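Local coordinates for dihydropyrimidinase (Brevibacillus agri, PDB 3SFW), which probably catalyses, as a zinc-dependent hydrolase of the amidohydrolase family, the hydrolytic opening of dihydropyrimidine rings to N-carbamoyl beta-amino acids, at residues T165-L170 against I225-L230; D91-S96 against F122-S127; G177-V182 against D232-V237; F376-Q381 against R451-S456; G66-S71 against C317-S322. One frame throughout, in Å; residues are numbered along the deposited sequence.

Contact 1 (T165-L170 against I225-L230); sequences TLFKTL and IALTAL
Leu-227 reaches across from helix 214-230 to meet Leu-166, Phe-167 and Leu-170 of helix 163-176, two neighbouring helices on the outside of the TIM barrel. The short segments run roughly parallel, 38° apart, with their axes 9.3 Å from each other, a spacing that leucine and phenylalanine side chains fill. The tight part lies on the barrel side. There the CD2 methyls of Leu-166 and Leu-227 touch at 3.9 Å, and CD1 of Leu-170 rests 3.8 Å from CB of Leu-227. Leu-170 also turns its CD2 to OG1 of Thr-228, 3.5 Å away; threonine suits this buried position because its hydroxyl is satisfied by the carbonyl of Ala-224, one helical turn earlier, so it can lie against the leucine methyl. Strand residues Val-180 and Val-182 lie against Leu-166, and Leu-235 against Thr-228, so strands 180-182 and 234-237 back this side.

The other side is the more open one, at Leu-230, which is partly exposed even though Pro-213 of a second subunit packs on it; Val-189 of that subunit packs on Leu-227. Here Phe-167 and Leu-230 cross at about a right angle. Phe-167 has CG anti to its backbone N (chi1 -170°), and the far end of the ring comes nearer the partner helix. Its edge meets a backbone oxygen in the plane of the ring, CE2 of Phe-167 lying 3.6 Å from O of Leu-227.

Contact 2 (D91-S96 against F122-S127); sequences DFCLTS and FHLMVS
Three backbone hydrogen bonds, made by Asp-91 and Cys-93 on one side and His-123 and Met-125 on the other, hold strands 86-93 and 119-124 in parallel register: N of His-123 to O of Asp-91, N of Cys-93 to O of His-123, and N of Met-125 to O of Cys-93. The last is the straightest, 175° at the hydrogen. Beyond the strand ends, side-chain hydroxyls continue the pairing. OG1 of Thr-95 donates to O of Met-125 at 2.9 Å from above the carbonyl plane, and accepts from OG of Ser-127 at 3.1 Å. Threonine suits this place because it offers both a hydroxyl and a methyl: at chi1 60° OG1 lies between backbone N and carbonyl carbon and reaches Met-125 O, while CG2 of Thr-95 packs 3.6 Å from CD1 of Leu-124. The extended Met-125 brings SD to N of Thr-95 in a weak hydrogen bond of 3.6 Å.

Of the ring contacts, the closest puts CD2 of His-123 over the centre of the Phe-92 ring, 3.3 Å above its plane; the two planes are inclined at 36°. His-123 cannot easily turn, since ND1 is bonded to Ser-148 OG and NE2 to Pro-57 O. On the other face of the sheet SG of Cys-93, a small side chain packed against helix 101-112, lies 3.7 Å from CD1 of Leu-124.

These strands and helix 101-112 form a beta-alpha-beta unit of the barrel. Ala-104 and Trp-108 of that helix cover Cys-93, whereas Phe-92 faces the zinc site, about 5 Å from a zinc ion and against the metal ligands His-58 and His-60, with Gln-181 of strand 180-182 beside it.

Contact 3 (G177-V182 against D232-V237); sequences GALVQV and DAQLYV
Gln-234 sends its side-chain amide across to the backbone of Ala-178, where NE2 donates to O at 3.0 Å and 173°. The oxygen lies in the plane of the amide but receives the hydrogen from above its own carbonyl plane. Two torsions make this possible: chi1 of 45° tucks CG between backbone N and carbonyl carbon, and chi2 of -95° bends the chain. A water bridges the same Ala-178 O to N of Gln-234. An alanine in place of Gln-234 would probably leave Ala-178 O with the water but without its amide donor, and would uncover part of Leu-179 CD1, which lies 4.0 Å from Gln-234 CG.

Farther on, strands 180-182 and 234-237 pair in parallel as neighbouring staves of the TIM barrel, Tyr-236 N bonding to Val-180 O at 2.8 Å and Val-182 N to Tyr-236 O. Valine and leucine suit the face turned to the outer helices: CG2 of Val-182 meets CD1 of Leu-235 at 3.9 Å. On the inner face Gln-181 lies alongside Tyr-236, pointing the same way, with CG 3.9 Å from CD1 of the ring. CB of Tyr-236 packs 3.8 Å from CD2 of Leu-179, while the tyrosine hydroxyl is hydrogen-bonded to Glu-262 and Thr-311.

Contact 4 (F376-Q381 against R451-S456); sequences FGMFPQ and RYVKRS
A Schellman motif ends helix 361-376 at Gly-377, and here the chain's C-terminal segment, Arg-451 to Ser-456, is fastened to the end of that helix through Arg-455 and Ser-456. Glycine suits the turn on two counts: its phi is positive, and a CB on it would run into O of Ser-456. N of Ser-456 donates to O of Gly-377 at 2.9 Å and 171°, in the carbonyl plane and on a lone pair.

Arg-455 reaches back to the preceding carbonyl, NH2 donating to O of Phe-376 at 2.8 Å. Its chain bends at chi3 (-61°), and the accepting oxygen lies close to the guanidinium plane. The partial negative charge expected at a helix C-terminus would probably suit this cation. NH1 turns instead to Ser-148 OG and Phe-122 O, so one arginine links the helix end to strand 119-124.

Methionine, long and flexible, packs against the arginine's aliphatic part, CG of Met-378 lying 3.7 Å from CD of Arg-455. CG of Met-378 also packs 4.1 Å from CG1 of Val-453. Phe-376 runs alongside Arg-455 with its ring plane turned 56° from the guanidinium, and its edge receives the arginine in plane, CD1 of Phe-376 being 3.7 Å from NH2 of Arg-455.

Contact 5 (G66-S71 against C317-S322); sequences GGTVTS and CPFNFS
Thr-68, Thr-70 and Ser-71 meet Pro-318, Phe-319 and Asn-320 where two loops of the TIM barrel come together near the zinc-bearing end. The touching parts run almost perpendicular, 91° apart, and a single hydrogen bond joins them: N of Ser-71 to O of Pro-318, 2.8 Å and 154°, with the donor above the carbonyl plane. CA of Thr-70 approaches O of Pro-318 at 3.2 Å.

Phe-319 supplies most of the apolar contact. CZ of Phe-319 lies 3.6 Å from CG2 of Thr-70, and CD1 of Phe-319 is 3.7 Å from CG2 of Thr-68. An alanine in place of Phe-319 would probably open a gap beside the methyls of Thr-68 and Thr-70, which would lose their ring contact. Threonine suits both positions because it can turn a methyl to the ring and a hydroxyl to the backbone or a polar side chain.

The second shell sets these groups. Thr-70 OG1 is bonded to O of His-60, a zinc ligand, and to N of Met-63; OG of Ser-71 is bonded to O of Asn-412. NE2 of Gln-324 is bonded to Thr-68 OG1 and Val-69 O, and its OE1 to Asn-320 N, tying both segments to helix 321-325. Cys-317, whose side chain is about 6 Å from a zinc ion, touches the same threonine methyl as the ring's CZ, SG of Cys-317 lying 3.8 Å from CG2 of Thr-70.

From the N terminus, residues 66-71 open the first and longest loop, which contact 5 closes only at 317-322; contacts 1, 2 and 3 all fall within it. Contact 2 comes first and closes one beta-alpha-beta unit before contact 1 begins. Contacts 1 and 3 then cross, their segments alternating as helix, strand, helix, strand, so that adjoining outer helices and the strands that follow them are paired layer by layer. Contact 4 closes last, in series after the others, bringing the C-terminal segment back to the barrel. There Phe-376 touches Tyr-236 of contact 3 and His-123 of contact 2, while Gln-181 bridges contacts 2 and 3 inside the barrel.

Contact 1 (T165-L170 against I225-L230)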
# COMPACT_ATOMS: atom_id res chain seq x y z
N THR A 165 23.52 15.99 6.51
CA THR A 165 23.69 15.82 7.95
C THR A 165 22.95 14.58 8.46
O THR A 165 23.49 13.80 9.25
CB THR A 165 23.26 17.08 8.70
OG1 THR A 165 24.21 18.11 8.40
CG2 THR A 165 23.26 16.85 10.18
N LEU A 166 21.71 14.40 8.00
CA LEU A 166 20.90 13.31 8.54
C LEU A 166 21.48 11.98 8.09
O LEU A 166 21.63 11.05 8.88
CB LEU A 166 19.41 13.47 8.13
CG LEU A 166 18.52 12.25 8.44
CD1 LEU A 166 18.55 11.95 9.96
CD2 LEU A 166 17.08 12.53 7.96
N PHE A 167 21.90 11.87 6.83
CA PHE A 167 22.42 10.57 6.36
C PHE A 167 23.77 10.19 7.03
O PHE A 167 23.94 9.07 7.50
CB PHE A 167 22.61 10.61 4.84
CG PHE A 167 22.91 9.27 4.24
CD1 PHE A 167 23.99 9.12 3.38
CD2 PHE A 167 22.09 8.16 4.49
CE1 PHE A 167 24.26 7.87 2.78
CE2 PHE A 167 22.35 6.92 3.92
CZ PHE A 167 23.42 6.78 3.01
N LYS A 168 24.68 11.15 7.09
CA LYS A 168 25.95 10.96 7.81
C LYS A 168 25.73 10.59 9.28
O LYS A 168 26.42 9.71 9.81
CB LYS A 168 26.80 12.22 7.69
CG LYS A 168 27.38 12.37 6.29
CD LYS A 168 28.25 13.63 6.25
CE LYS A 168 29.08 13.67 4.98
NZ LYS A 168 30.03 14.85 5.06
N THR A 169 24.73 11.22 9.92
CA THR A 169 24.48 10.98 11.33
C THR A 169 23.95 9.56 11.50
O THR A 169 24.37 8.82 12.42
CB THR A 169 23.52 11.99 11.91
OG1 THR A 169 24.08 13.29 11.79
CG2 THR A 169 23.20 11.70 13.39
N LEU A 170 23.11 9.13 10.56
CA LEU A 170 22.56 7.74 10.62
C LEU A 170 23.66 6.68 10.43
O LEU A 170 23.70 5.68 11.16
CB LEU A 170 21.47 7.53 9.56
CG LEU A 170 20.12 8.20 9.90
CD1 LEU A 170 19.33 8.45 8.56
CD2 LEU A 170 19.31 7.31 10.89
N ILE A 225 12.95 7.86 6.81
CA ILE A 225 12.86 6.40 6.77
C ILE A 225 13.72 5.83 5.63
O ILE A 225 14.48 4.89 5.84
CB ILE A 225 11.39 5.95 6.58
CG1 ILE A 225 10.67 6.03 7.92
CG2 ILE A 225 11.35 4.54 5.94
CD1 ILE A 225 9.15 5.94 7.80
N ALA A 226 13.69 6.47 4.47
CA ALA A 226 14.48 6.00 3.34
C ALA A 226 15.98 6.08 3.63
O ALA A 226 16.76 5.16 3.31
CB ALA A 226 14.16 6.84 2.07
N LEU A 227 16.40 7.18 4.24
CA LEU A 227 17.82 7.38 4.54
C LEU A 227 18.25 6.39 5.62
O LEU A 227 19.35 5.85 5.57
CB LEU A 227 18.04 8.83 5.04
CG LEU A 227 18.49 9.83 3.95
CD1 LEU A 227 17.55 9.80 2.73
CD2 LEU A 227 18.55 11.21 4.57
N THR A 228 17.35 6.09 6.55
CA THR A 228 17.62 5.06 7.55
C THR A 228 17.82 3.68 6.90
O THR A 228 18.76 2.99 7.24
CB THR A 228 16.50 4.96 8.64
OG1 THR A 228 16.43 6.21 9.32
CG2 THR A 228 16.81 3.87 9.65
N ALA A 229 16.93 3.27 5.99
CA ALA A 229 17.11 2.01 5.28
C ALA A 229 18.44 1.98 4.49
O ALA A 229 19.14 0.98 4.53
CB ALA A 229 15.91 1.77 4.31
N LEU A 230 18.76 3.07 3.80
CA LEU A 230 20.03 3.23 2.99
C LEU A 230 21.29 3.18 3.88
O LEU A 230 22.35 2.71 3.45
CB LEU A 230 19.99 4.57 2.26
CG LEU A 230 19.05 4.57 1.02
CD1 LEU A 230 18.69 6.00 0.59
CD2 LEU A 230 19.74 3.85 -0.10

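Contact 2 (D91-S96 against F122-S127)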
# COMPACT_ATOMS: atom_id res chain seq x y z
N ASP A 91 15.90 14.64 28.21
CA ASP A 91 15.75 16.02 27.71
C ASP A 91 16.68 16.27 26.51
O ASP A 91 17.78 15.72 26.44
CB ASP A 91 16.12 16.96 28.87
CG ASP A 91 15.66 18.38 28.64
OD1 ASP A 91 16.45 19.15 28.07
OD2 ASP A 91 14.50 18.70 29.04
N PHE A 92 16.25 17.13 25.58
CA PHE A 92 17.09 17.47 24.42
C PHE A 92 18.16 18.54 24.69
O PHE A 92 17.86 19.76 24.74
CB PHE A 92 16.18 17.88 23.24
CG PHE A 92 15.41 16.73 22.67
CD1 PHE A 92 14.11 16.46 23.08
CD2 PHE A 92 15.99 15.92 21.72
CE1 PHE A 92 13.40 15.41 22.56
CE2 PHE A 92 15.29 14.83 21.21
CZ PHE A 92 13.99 14.56 21.66
N CYS A 93 19.41 18.10 24.67
CA CYS A 93 20.56 19.01 24.71
C CYS A 93 20.81 19.61 23.32
O CYS A 93 21.12 18.89 22.34
CB CYS A 93 21.78 18.22 25.19
SG CYS A 93 23.32 19.19 25.10
N LEU A 94 20.62 20.92 23.20
CA LEU A 94 20.74 21.57 21.90
C LEU A 94 22.18 21.97 21.64
O LEU A 94 22.92 22.28 22.57
CB LEU A 94 19.88 22.82 21.86
CG LEU A 94 18.42 22.58 22.23
CD1 LEU A 94 17.67 23.94 22.05
CD2 LEU A 94 17.77 21.48 21.33
N THR A 95 22.54 22.02 20.37
CA THR A 95 23.90 22.42 19.97
C THR A 95 23.82 23.53 18.91
O THR A 95 22.78 23.74 18.29
CB THR A 95 24.66 21.24 19.36
OG1 THR A 95 23.96 20.75 18.20
CG2 THR A 95 24.79 20.13 20.37
N SER A 96 24.92 24.24 18.72
CA SER A 96 25.01 25.23 17.64
C SER A 96 26.23 24.93 16.77
O SER A 96 27.21 24.37 17.25
CB SER A 96 25.07 26.66 18.21
OG SER A 96 26.12 26.80 19.16
N PHE A 122 20.03 12.75 28.80
CA PHE A 122 20.00 13.69 27.69
C PHE A 122 20.02 12.97 26.35
O PHE A 122 20.80 12.02 26.16
CB PHE A 122 21.22 14.64 27.74
CG PHE A 122 21.28 15.51 28.98
CD1 PHE A 122 20.12 16.12 29.50
CD2 PHE A 122 22.50 15.70 29.62
CE1 PHE A 122 20.16 16.81 30.67
CE2 PHE A 122 22.55 16.42 30.83
CZ PHE A 122 21.41 17.00 31.33
N HIS A 123 19.29 13.52 25.37
CA HIS A 123 19.59 13.29 23.93
C HIS A 123 20.52 14.42 23.45
O HIS A 123 20.56 15.49 24.05
CB HIS A 123 18.32 13.34 23.05
CG HIS A 123 17.13 12.64 23.63
ND1 HIS A 123 17.01 11.26 23.69
CD2 HIS A 123 15.96 13.15 24.10
CE1 HIS A 123 15.81 10.96 24.17
NE2 HIS A 123 15.19 12.10 24.50
N LEU A 124 21.13 14.26 22.28
CA LEU A 124 22.00 15.35 21.74
C LEU A 124 21.56 15.75 20.34
O LEU A 124 21.50 14.90 19.44
CB LEU A 124 23.46 14.88 21.70
CG LEU A 124 24.44 15.95 21.21
CD1 LEU A 124 24.51 17.08 22.26
CD2 LEU A 124 25.80 15.28 21.08
N MET A 125 21.26 17.04 20.16
CA MET A 125 20.98 17.61 18.82
C MET A 125 22.23 17.60 17.93
O MET A 125 23.31 17.97 18.39
CB MET A 125 20.49 19.03 18.97
CG MET A 125 20.42 19.79 17.63
SD MET A 125 19.87 21.49 18.09
CE MET A 125 20.33 22.31 16.54
N VAL A 126 22.09 17.15 16.70
CA VAL A 126 23.20 17.28 15.69
C VAL A 126 22.74 18.30 14.64
O VAL A 126 21.65 18.14 14.06
CB VAL A 126 23.55 15.92 15.04
CG1 VAL A 126 24.68 16.05 14.01
CG2 VAL A 126 23.97 14.93 16.13
N SER A 127 23.48 19.41 14.53
CA SER A 127 23.14 20.50 13.55
C SER A 127 23.89 20.26 12.26
O SER A 127 23.49 20.75 11.22
CB SER A 127 23.53 21.92 14.06
OG SER A 127 24.26 21.89 15.30

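Contact 3 (G177-V182 against D232-V237)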
# COMPACT_ATOMS: atom_id res chain seq x y z
N GLY A 177 26.22 2.52 17.66
CA GLY A 177 25.10 2.02 18.44
C GLY A 177 24.22 3.13 19.03
O GLY A 177 23.77 3.03 20.17
N ALA A 178 24.00 4.19 18.25
CA ALA A 178 23.06 5.23 18.69
C ALA A 178 21.76 5.11 17.93
O ALA A 178 21.75 4.72 16.75
CB ALA A 178 23.66 6.65 18.48
N LEU A 179 20.70 5.61 18.56
CA LEU A 179 19.38 5.73 17.90
C LEU A 179 19.28 7.19 17.39
O LEU A 179 19.69 8.11 18.11
CB LEU A 179 18.30 5.52 18.99
CG LEU A 179 16.83 5.65 18.54
CD1 LEU A 179 16.51 4.62 17.49
CD2 LEU A 179 15.99 5.46 19.78
N VAL A 180 18.84 7.37 16.14
CA VAL A 180 18.66 8.72 15.58
C VAL A 180 17.16 9.05 15.69
O VAL A 180 16.33 8.31 15.20
CB VAL A 180 19.12 8.80 14.11
CG1 VAL A 180 18.81 10.21 13.55
CG2 VAL A 180 20.65 8.58 14.04
N GLN A 181 16.88 10.20 16.32
CA GLN A 181 15.55 10.76 16.43
C GLN A 181 15.39 11.82 15.36
O GLN A 181 16.31 12.60 15.14
CB GLN A 181 15.43 11.44 17.76
CG GLN A 181 15.41 10.47 18.94
CD GLN A 181 15.67 11.21 20.21
OE1 GLN A 181 14.78 11.34 21.09
NE2 GLN A 181 16.84 11.72 20.33
N VAL A 182 14.21 11.90 14.73
CA VAL A 182 13.94 13.05 13.88
C VAL A 182 12.69 13.81 14.31
O VAL A 182 11.67 13.20 14.53
CB VAL A 182 13.80 12.62 12.41
CG1 VAL A 182 13.12 13.64 11.62
CG2 VAL A 182 15.19 12.28 11.82
N ASP A 232 21.11 1.33 6.79
CA ASP A 232 20.86 0.18 7.65
C ASP A 232 20.85 0.53 9.16
O ASP A 232 21.40 -0.21 10.00
CB ASP A 232 21.89 -0.92 7.38
CG ASP A 232 21.52 -2.24 8.01
OD1 ASP A 232 20.33 -2.47 8.25
OD2 ASP A 232 22.42 -3.08 8.25
N ALA A 233 20.28 1.67 9.48
CA ALA A 233 20.44 2.25 10.83
C ALA A 233 19.14 2.07 11.62
O ALA A 233 18.31 1.21 11.30
CB ALA A 233 20.82 3.73 10.71
N GLN A 234 18.98 2.82 12.72
CA GLN A 234 17.72 2.72 13.49
C GLN A 234 17.18 4.12 13.75
O GLN A 234 17.95 5.03 14.05
CB GLN A 234 17.92 1.96 14.81
CG GLN A 234 19.20 2.39 15.62
CD GLN A 234 20.41 1.47 15.31
OE1 GLN A 234 20.27 0.38 14.76
NE2 GLN A 234 21.62 1.95 15.62
N LEU A 235 15.86 4.30 13.58
CA LEU A 235 15.27 5.63 13.52
C LEU A 235 14.14 5.69 14.52
O LEU A 235 13.38 4.71 14.66
CB LEU A 235 14.66 5.88 12.11
CG LEU A 235 13.98 7.27 11.94
CD1 LEU A 235 15.10 8.37 11.84
CD2 LEU A 235 13.19 7.26 10.62
N TYR A 236 14.01 6.82 15.20
CA TYR A 236 12.89 7.06 16.10
C TYR A 236 12.24 8.39 15.71
O TYR A 236 12.85 9.41 15.75
CB TYR A 236 13.41 7.09 17.54
CG TYR A 236 12.38 7.37 18.61
CD1 TYR A 236 11.95 8.68 18.89
CD2 TYR A 236 11.99 6.34 19.50
CE1 TYR A 236 11.10 8.96 19.98
CE2 TYR A 236 11.12 6.58 20.56
CZ TYR A 236 10.67 7.88 20.79
OH TYR A 236 9.95 8.15 21.94
N VAL A 237 11.02 8.31 15.22
CA VAL A 237 10.32 9.50 14.75
C VAL A 237 9.57 10.10 15.94
O VAL A 237 8.63 9.49 16.47
CB VAL A 237 9.30 9.16 13.63
CG1 VAL A 237 8.68 10.49 13.06
CG2 VAL A 237 9.97 8.32 12.50
O HOH W 1 20.77 4.92 14.00

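Contact 4 (F376-Q381 against R451-S456)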
# COMPACT_ATOMS: atom_id res chain seq x y z
N PHE A 376 15.69 3.63 24.74
CA PHE A 376 16.65 4.67 25.15
C PHE A 376 17.74 4.18 26.12
O PHE A 376 18.52 4.96 26.64
CB PHE A 376 15.88 5.88 25.72
CG PHE A 376 15.17 6.64 24.63
CD1 PHE A 376 15.92 7.37 23.71
CD2 PHE A 376 13.80 6.48 24.41
CE1 PHE A 376 15.29 8.01 22.62
CE2 PHE A 376 13.15 7.18 23.38
CZ PHE A 376 13.90 7.87 22.42
N GLY A 377 17.87 2.86 26.23
CA GLY A 377 19.10 2.30 26.89
C GLY A 377 19.11 2.48 28.40
O GLY A 377 20.17 2.67 29.02
N MET A 378 17.91 2.42 29.00
CA MET A 378 17.76 2.64 30.46
C MET A 378 17.18 1.39 31.09
O MET A 378 16.82 1.41 32.23
CB MET A 378 16.76 3.82 30.74
CG MET A 378 17.28 5.20 30.20
SD MET A 378 15.93 6.43 29.95
CE MET A 378 15.63 6.88 31.64
N PHE A 379 17.07 0.29 30.34
CA PHE A 379 16.37 -0.91 30.85
C PHE A 379 17.46 -1.94 31.19
O PHE A 379 18.40 -2.10 30.43
CB PHE A 379 15.46 -1.49 29.75
CG PHE A 379 14.56 -2.60 30.24
CD1 PHE A 379 14.91 -3.94 30.04
CD2 PHE A 379 13.39 -2.30 30.95
CE1 PHE A 379 14.08 -4.97 30.55
CE2 PHE A 379 12.61 -3.30 31.46
CZ PHE A 379 12.94 -4.63 31.23
N PRO A 380 17.30 -2.70 32.29
CA PRO A 380 16.14 -2.76 33.17
C PRO A 380 16.33 -1.91 34.43
O PRO A 380 15.52 -2.04 35.33
CB PRO A 380 16.11 -4.25 33.61
CG PRO A 380 17.57 -4.64 33.63
CD PRO A 380 18.23 -3.83 32.51
N GLN A 381 17.35 -1.05 34.49
CA GLN A 381 17.48 -0.15 35.66
C GLN A 381 16.16 0.62 35.88
O GLN A 381 15.65 0.75 37.03
CB GLN A 381 18.63 0.88 35.47
CG GLN A 381 18.68 1.89 36.64
CD GLN A 381 19.66 3.08 36.46
OE1 GLN A 381 19.70 3.99 37.29
NE2 GLN A 381 20.42 3.09 35.38
N ARG A 451 19.21 12.12 39.68
CA ARG A 451 20.55 11.80 39.15
C ARG A 451 20.54 11.62 37.64
O ARG A 451 19.54 11.19 37.05
CB ARG A 451 21.13 10.52 39.77
CG ARG A 451 21.22 10.62 41.29
CD ARG A 451 22.40 9.86 41.83
NE ARG A 451 22.16 8.43 41.78
CZ ARG A 451 22.11 7.64 42.86
NH1 ARG A 451 21.85 6.35 42.72
NH2 ARG A 451 22.31 8.14 44.07
N TYR A 452 21.67 11.95 37.03
CA TYR A 452 21.86 11.78 35.59
C TYR A 452 21.95 10.30 35.30
O TYR A 452 22.63 9.56 36.03
CB TYR A 452 23.17 12.48 35.13
CG TYR A 452 23.48 12.20 33.66
CD1 TYR A 452 22.69 12.77 32.66
CD2 TYR A 452 24.58 11.40 33.27
CE1 TYR A 452 22.94 12.52 31.31
CE2 TYR A 452 24.79 11.09 31.93
CZ TYR A 452 23.98 11.67 30.96
OH TYR A 452 24.21 11.44 29.63
N VAL A 453 21.31 9.86 34.22
CA VAL A 453 21.37 8.44 33.81
C VAL A 453 22.23 8.27 32.57
O VAL A 453 21.98 8.93 31.54
CB VAL A 453 19.94 7.93 33.48
CG1 VAL A 453 20.00 6.43 33.06
CG2 VAL A 453 19.08 8.10 34.73
N LYS A 454 23.33 7.53 32.69
CA LYS A 454 24.22 7.25 31.54
C LYS A 454 23.64 6.05 30.80
O LYS A 454 23.44 4.99 31.40
CB LYS A 454 25.67 6.91 32.01
CG LYS A 454 26.56 8.14 32.33
CD LYS A 454 28.03 7.69 32.66
CE LYS A 454 29.13 8.76 32.31
NZ LYS A 454 28.75 10.22 32.43
N ARG A 455 23.23 6.25 29.55
CA ARG A 455 22.43 5.25 28.86
C ARG A 455 23.24 4.32 28.01
O ARG A 455 24.34 4.68 27.55
CB ARG A 455 21.34 5.97 28.05
CG ARG A 455 20.45 6.79 29.03
CD ARG A 455 19.34 7.61 28.32
NE ARG A 455 19.90 8.59 27.38
CZ ARG A 455 19.80 8.49 26.05
NH1 ARG A 455 20.33 9.46 25.28
NH2 ARG A 455 19.13 7.45 25.50
N SER A 456 22.76 3.09 27.87
CA SER A 456 23.48 2.09 27.11
C SER A 456 23.29 2.26 25.61
O SER A 456 22.34 2.95 25.16
CB SER A 456 23.07 0.68 27.60
OG SER A 456 21.70 0.47 27.35
O HOH W 2 22.52 2.47 31.49

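Contact 5 (G66-S71 against C317-S322)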
# COMPACT_ATOMS: atom_id res chain seq x y z
N GLY A 66 12.27 30.26 20.47
CA GLY A 66 11.09 31.08 20.19
C GLY A 66 11.30 32.51 20.66
O GLY A 66 10.34 33.21 20.97
N GLY A 67 12.56 32.93 20.78
CA GLY A 67 12.91 34.27 21.27
C GLY A 67 12.85 34.41 22.78
O GLY A 67 12.83 35.53 23.32
N THR A 68 12.79 33.27 23.48
CA THR A 68 12.62 33.33 24.96
C THR A 68 13.15 32.02 25.55
O THR A 68 14.05 31.41 24.94
CB THR A 68 11.16 33.73 25.38
OG1 THR A 68 11.05 33.81 26.81
CG2 THR A 68 10.09 32.78 24.78
N VAL A 69 12.73 31.66 26.75
CA VAL A 69 13.23 30.41 27.39
C VAL A 69 12.03 29.67 27.95
O VAL A 69 11.16 30.30 28.52
CB VAL A 69 14.22 30.71 28.51
CG1 VAL A 69 14.68 29.41 29.24
CG2 VAL A 69 15.43 31.44 27.94
N THR A 70 11.98 28.33 27.84
CA THR A 70 10.79 27.63 28.34
C THR A 70 10.61 27.88 29.83
O THR A 70 11.61 28.02 30.60
CB THR A 70 10.76 26.11 28.01
OG1 THR A 70 11.93 25.46 28.57
CG2 THR A 70 10.72 25.89 26.56
N SER A 71 9.35 27.87 30.28
CA SER A 71 9.07 28.43 31.57
C SER A 71 9.28 27.47 32.72
O SER A 71 9.33 27.90 33.84
CB SER A 71 7.66 29.02 31.65
OG SER A 71 6.70 28.00 31.54
N CYS A 317 7.26 21.79 26.46
CA CYS A 317 8.06 22.89 25.94
C CYS A 317 7.23 24.17 26.29
O CYS A 317 6.71 24.84 25.40
CB CYS A 317 8.24 22.69 24.42
SG CYS A 317 9.50 23.82 23.67
N PRO A 318 7.09 24.46 27.60
CA PRO A 318 6.05 25.41 28.04
C PRO A 318 6.46 26.88 27.89
O PRO A 318 7.62 27.26 28.16
CB PRO A 318 5.86 25.04 29.52
CG PRO A 318 7.28 24.61 29.93
CD PRO A 318 7.71 23.76 28.74
N PHE A 319 5.50 27.71 27.49
CA PHE A 319 5.66 29.17 27.53
C PHE A 319 4.37 29.73 28.08
O PHE A 319 3.27 29.33 27.65
CB PHE A 319 5.86 29.69 26.11
CG PHE A 319 7.09 29.15 25.42
CD1 PHE A 319 8.35 29.70 25.70
CD2 PHE A 319 7.00 28.08 24.52
CE1 PHE A 319 9.51 29.17 25.10
CE2 PHE A 319 8.17 27.56 23.87
CZ PHE A 319 9.42 28.15 24.14
N ASN A 320 4.48 30.68 29.00
CA ASN A 320 3.29 31.37 29.48
C ASN A 320 2.50 32.01 28.34
O ASN A 320 3.06 32.55 27.38
CB ASN A 320 3.69 32.45 30.49
CG ASN A 320 4.22 31.87 31.75
OD1 ASN A 320 3.48 31.28 32.52
ND2 ASN A 320 5.54 31.99 31.95
N PHE A 321 1.19 32.02 28.50
CA PHE A 321 0.31 32.71 27.58
C PHE A 321 0.59 34.22 27.67
O PHE A 321 0.79 34.88 26.65
CB PHE A 321 -1.13 32.47 27.99
CG PHE A 321 -2.13 33.09 27.03
CD1 PHE A 321 -2.03 32.87 25.67
CD2 PHE A 321 -3.14 33.91 27.50
CE1 PHE A 321 -2.95 33.42 24.78
CE2 PHE A 321 -4.08 34.45 26.62
CZ PHE A 321 -3.98 34.20 25.27
N SER A 322 0.65 34.73 28.90
CA SER A 322 0.98 36.14 29.09
C SER A 322 2.49 36.37 28.87
O SER A 322 3.35 35.63 29.43
CB SER A 322 0.56 36.62 30.48
OG SER A 322 1.06 37.92 30.73